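Local structure of cellulose hydrolase (Bacillus licheniformis, 4YZT) at residues A[301-306]-A[316-321]. The protein hydrolyses internal beta-1,4-glucosidic links of cellulose as a three-module family 5 endoglucanase, here holding a bound cello-oligosaccharide. Numbering follows the deposited sequence.
With BGC (beta-D-glucopyranose), chain B; BGC (beta-D-glucopyranose), chain C.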
loop_
_atom_site.group_PDB
_atom_site.type_symbol
_atom_site.label_atom_id
_atom_site.label_comp_id
_atom_site.label_asym_id
_atom_site.label_seq_id
_atom_site.Cartn_x
_atom_site.Cartn_y
_atom_site.Cartn_z
ATOM N N PRO A 301 6.722 -1.635 -11.029
ATOM C CA PRO A 301 5.877 -1.347 -9.867
ATOM C C PRO A 301 6.648 -1.443 -8.554
ATOM O O PRO A 301 7.221 -2.499 -8.240
ATOM C CB PRO A 301 4.789 -2.426 -9.955
ATOM C CG PRO A 301 5.472 -3.596 -10.626
ATOM C CD PRO A 301 6.606 -3.035 -11.477
ATOM N N MET A 302 6.658 -0.352 -7.791
ATOM C CA MET A 302 7.323 -0.366 -6.486
ATOM C C MET A 302 6.289 -0.238 -5.361
ATOM O O MET A 302 5.565 0.753 -5.274
ATOM C CB MET A 302 8.376 0.752 -6.414
ATOM C CG MET A 302 9.371 0.710 -7.597
ATOM S SD MET A 302 10.919 1.614 -7.360
ATOM C CE MET A 302 11.789 0.502 -6.251
ATOM N N TRP A 303 6.238 -1.254 -4.498
ATOM C CA TRP A 303 5.166 -1.417 -3.493
ATOM C C TRP A 303 5.369 -0.500 -2.288
ATOM O O TRP A 303 6.461 -0.481 -1.706
ATOM C CB TRP A 303 5.154 -2.886 -3.039
ATOM C CG TRP A 303 3.905 -3.463 -2.440
ATOM C CD1 TRP A 303 2.649 -2.921 -2.412
ATOM C CD2 TRP A 303 3.805 -4.744 -1.800
ATOM N NE1 TRP A 303 1.774 -3.794 -1.774
ATOM C CE2 TRP A 303 2.464 -4.918 -1.403
ATOM C CE3 TRP A 303 4.725 -5.757 -1.526
ATOM C CZ2 TRP A 303 2.024 -6.066 -0.737
ATOM C CZ3 TRP A 303 4.285 -6.899 -0.868
ATOM C CH2 TRP A 303 2.951 -7.034 -0.471
ATOM N N TRP A 304 4.341 0.254 -1.912
ATOM C CA TRP A 304 4.459 1.096 -0.713
ATOM C C TRP A 304 4.199 0.292 0.541
ATOM O O TRP A 304 3.115 -0.276 0.735
ATOM C CB TRP A 304 3.515 2.305 -0.753
ATOM C CG TRP A 304 3.675 3.170 0.485
ATOM C CD1 TRP A 304 2.793 3.313 1.519
ATOM C CD2 TRP A 304 4.814 3.988 0.814
ATOM N NE1 TRP A 304 3.317 4.165 2.478
ATOM C CE2 TRP A 304 4.552 4.595 2.063
ATOM C CE3 TRP A 304 6.028 4.265 0.171
ATOM C CZ2 TRP A 304 5.456 5.468 2.677
ATOM C CZ3 TRP A 304 6.922 5.129 0.780
ATOM C CH2 TRP A 304 6.633 5.720 2.023
ATOM N N ASP A 305 5.209 0.264 1.400
ATOM C CA ASP A 305 5.127 -0.435 2.670
ATOM C C ASP A 305 5.614 0.517 3.766
ATOM O O ASP A 305 6.813 0.811 3.860
ATOM C CB ASP A 305 5.962 -1.716 2.605
ATOM C CG ASP A 305 5.813 -2.586 3.840
ATOM O OD1 ASP A 305 5.194 -2.133 4.828
ATOM O OD2 ASP A 305 6.319 -3.732 3.824
ATOM N N ASN A 306 4.697 1.025 4.582
ATOM C CA ASN A 306 5.109 1.948 5.633
ATOM C C ASN A 306 5.584 1.255 6.917
ATOM O O ASN A 306 5.873 1.918 7.909
ATOM C CB ASN A 306 3.981 2.938 5.966
ATOM C CG ASN A 306 2.774 2.282 6.642
ATOM O OD1 ASN A 306 2.756 1.079 6.916
ATOM N ND2 ASN A 306 1.758 3.097 6.929
ATOM N N ARG A 316 10.109 -10.291 11.342
ATOM C CA ARG A 316 10.751 -10.732 10.110
ATOM C C ARG A 316 9.841 -11.683 9.335
ATOM O O ARG A 316 10.279 -12.717 8.832
ATOM C CB ARG A 316 12.096 -11.380 10.411
ATOM C CG ARG A 316 12.986 -10.504 11.291
ATOM C CD ARG A 316 14.373 -11.091 11.475
ATOM N NE ARG A 316 15.095 -11.226 10.213
ATOM C CZ ARG A 316 16.346 -11.661 10.123
ATOM N NH1 ARG A 316 17.004 -12.002 11.223
ATOM N NH2 ARG A 316 16.936 -11.760 8.941
ATOM N N GLN A 317 8.569 -11.306 9.245
ATOM C CA GLN A 317 7.560 -12.083 8.538
ATOM C C GLN A 317 6.571 -11.146 7.856
ATOM O O GLN A 317 6.378 -10.013 8.288
ATOM C CB GLN A 317 6.827 -13.024 9.496
ATOM C CG GLN A 317 7.691 -14.160 10.016
ATOM C CD GLN A 317 7.062 -14.887 11.190
ATOM O OE1 GLN A 317 6.005 -14.492 11.683
ATOM N NE2 GLN A 317 7.712 -15.955 11.646
ATOM N N TRP A 318 5.938 -11.620 6.792
ATOM C CA TRP A 318 4.923 -10.832 6.104
ATOM C C TRP A 318 3.549 -11.030 6.740
ATOM O O TRP A 318 3.159 -12.156 7.011
ATOM C CB TRP A 318 4.897 -11.215 4.628
ATOM C CG TRP A 318 6.184 -10.856 3.957
ATOM C CD1 TRP A 318 7.346 -11.567 3.975
ATOM C CD2 TRP A 318 6.449 -9.671 3.206
ATOM N NE1 TRP A 318 8.319 -10.903 3.269
ATOM C CE2 TRP A 318 7.792 -9.739 2.776
ATOM C CE3 TRP A 318 5.679 -8.553 2.851
ATOM C CZ2 TRP A 318 8.382 -8.738 2.006
ATOM C CZ3 TRP A 318 6.264 -7.571 2.073
ATOM C CH2 TRP A 318 7.604 -7.664 1.673
ATOM N N ARG A 319 2.825 -9.936 6.984
ATOM C CA ARG A 319 1.519 -10.015 7.649
ATOM C C ARG A 319 0.476 -10.713 6.770
ATOM O O ARG A 319 -0.482 -11.305 7.265
ATOM C CB ARG A 319 1.030 -8.612 8.032
ATOM C CG ARG A 319 1.845 -7.949 9.139
ATOM C CD ARG A 319 1.369 -6.524 9.404
ATOM N NE ARG A 319 2.142 -5.875 10.462
ATOM C CZ ARG A 319 3.237 -5.147 10.247
ATOM N NH1 ARG A 319 3.691 -4.966 9.012
ATOM N NH2 ARG A 319 3.872 -4.591 11.272
ATOM N N ASP A 320 0.667 -10.617 5.461
ATOM C CA ASP A 320 -0.163 -11.316 4.482
ATOM C C ASP A 320 0.790 -11.949 3.477
ATOM O O ASP A 320 1.212 -11.298 2.528
ATOM C CB ASP A 320 -1.138 -10.348 3.794
ATOM C CG ASP A 320 -2.072 -11.040 2.804
ATOM O OD1 ASP A 320 -1.839 -12.219 2.474
ATOM O OD2 ASP A 320 -3.041 -10.393 2.353
ATOM N N PRO A 321 1.163 -13.209 3.702
ATOM C CA PRO A 321 2.195 -13.808 2.855
ATOM C C PRO A 321 1.707 -14.048 1.433
ATOM O O PRO A 321 2.512 -14.039 0.501
ATOM C CB PRO A 321 2.487 -15.137 3.547
ATOM C CG PRO A 321 2.008 -14.954 4.932
ATOM C CD PRO A 321 0.836 -14.067 4.856
HETATM C C2 BGC B . 2.506 6.778 5.075
HETATM C C3 BGC B . 1.960 7.237 6.390
HETATM C C4 BGC B . 2.648 8.491 6.832
HETATM C C5 BGC B . 2.536 9.569 5.770
HETATM C C6 BGC B . 3.283 10.801 6.212
HETATM C C1 BGC B . 2.393 7.870 4.041
HETATM O O2 BGC B . 1.824 5.596 4.600
HETATM O O3 BGC B . 2.106 6.158 7.365
HETATM O O4 BGC B . 2.081 9.051 8.080
HETATM O O5 BGC B . 3.073 9.116 4.470
HETATM O O6 BGC B . 3.014 11.883 5.324
HETATM C C2 BGC C . 3.727 9.576 -0.127
HETATM C C3 BGC C . 3.932 8.631 1.004
HETATM C C4 BGC C . 2.690 8.390 1.741
HETATM C C5 BGC C . 1.636 7.856 0.769
HETATM C C6 BGC C . 0.318 7.460 1.377
HETATM C C1 BGC C . 2.632 8.948 -0.945
HETATM O O1 BGC C . 2.489 9.412 -2.254
HETATM O O2 BGC C . 4.910 9.671 -0.982
HETATM O O3 BGC C . 5.033 9.069 1.918
HETATM O O4 BGC C . 2.968 7.433 2.826
HETATM O O5 BGC C . 1.387 8.908 -0.215
HETATM O O6 BGC C . -0.298 8.644 1.859
#
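Trp318 and Trp303 meet rim to rim behind the substrate cleft of a TIM barrel, where the last barrel strand, 299-303, runs out toward the sugar and a small hairpin (311-312 with 317-318) returns beside it. Arg316 turns outward to a salt bridge with Asp62 on helix 57-66, and with Gln317 it faces Asp312 in a G1 beta bulge. Trp318 then sends its six-membered ring inward; its CZ3 touches CZ3 of Trp303 at 3.6 Å. The two six-membered rings are nearly parallel (planes 6° apart) but stepped and slid past each other, centroids 5.8 Å apart, so that neither lies over the other's face. Ile63 and Ala66 of helix 57-66 also pack on Trp318. Trp318 CZ3 also lies 4.2 Å from Asp305 OD2, a carboxylate oxygen already held by Trp35 NE1 and Phe311 N. Next, Arg319 brings NH1 to 5.3 Å from Asp305 OD1, too far for a salt bridge, and Asp320 N-caps helix 321-330. While Trp303 and Asp305 serve the hairpin side, Trp304 and Asn306 serve the glycan. With CG anti to the backbone N (chi1 -179°), the Trp304 indole reaches the cleft and takes the chain C glucose over one face, C3 lying 3.9 Å above its plane, offset toward the rim. Trp304 NE1 gives O2 of the chain B glucose a 3.0 Å bond at 157°, and Asn306 ND2 adds a weak one. Putting an alanine at Trp304 would probably cost the chain C sugar the aromatic face it leans on and leave O2 with just the weak Asn306 bond from this strand end. Asn306 ND2 also donates to O3 of the chain B glucose at 3.1 Å.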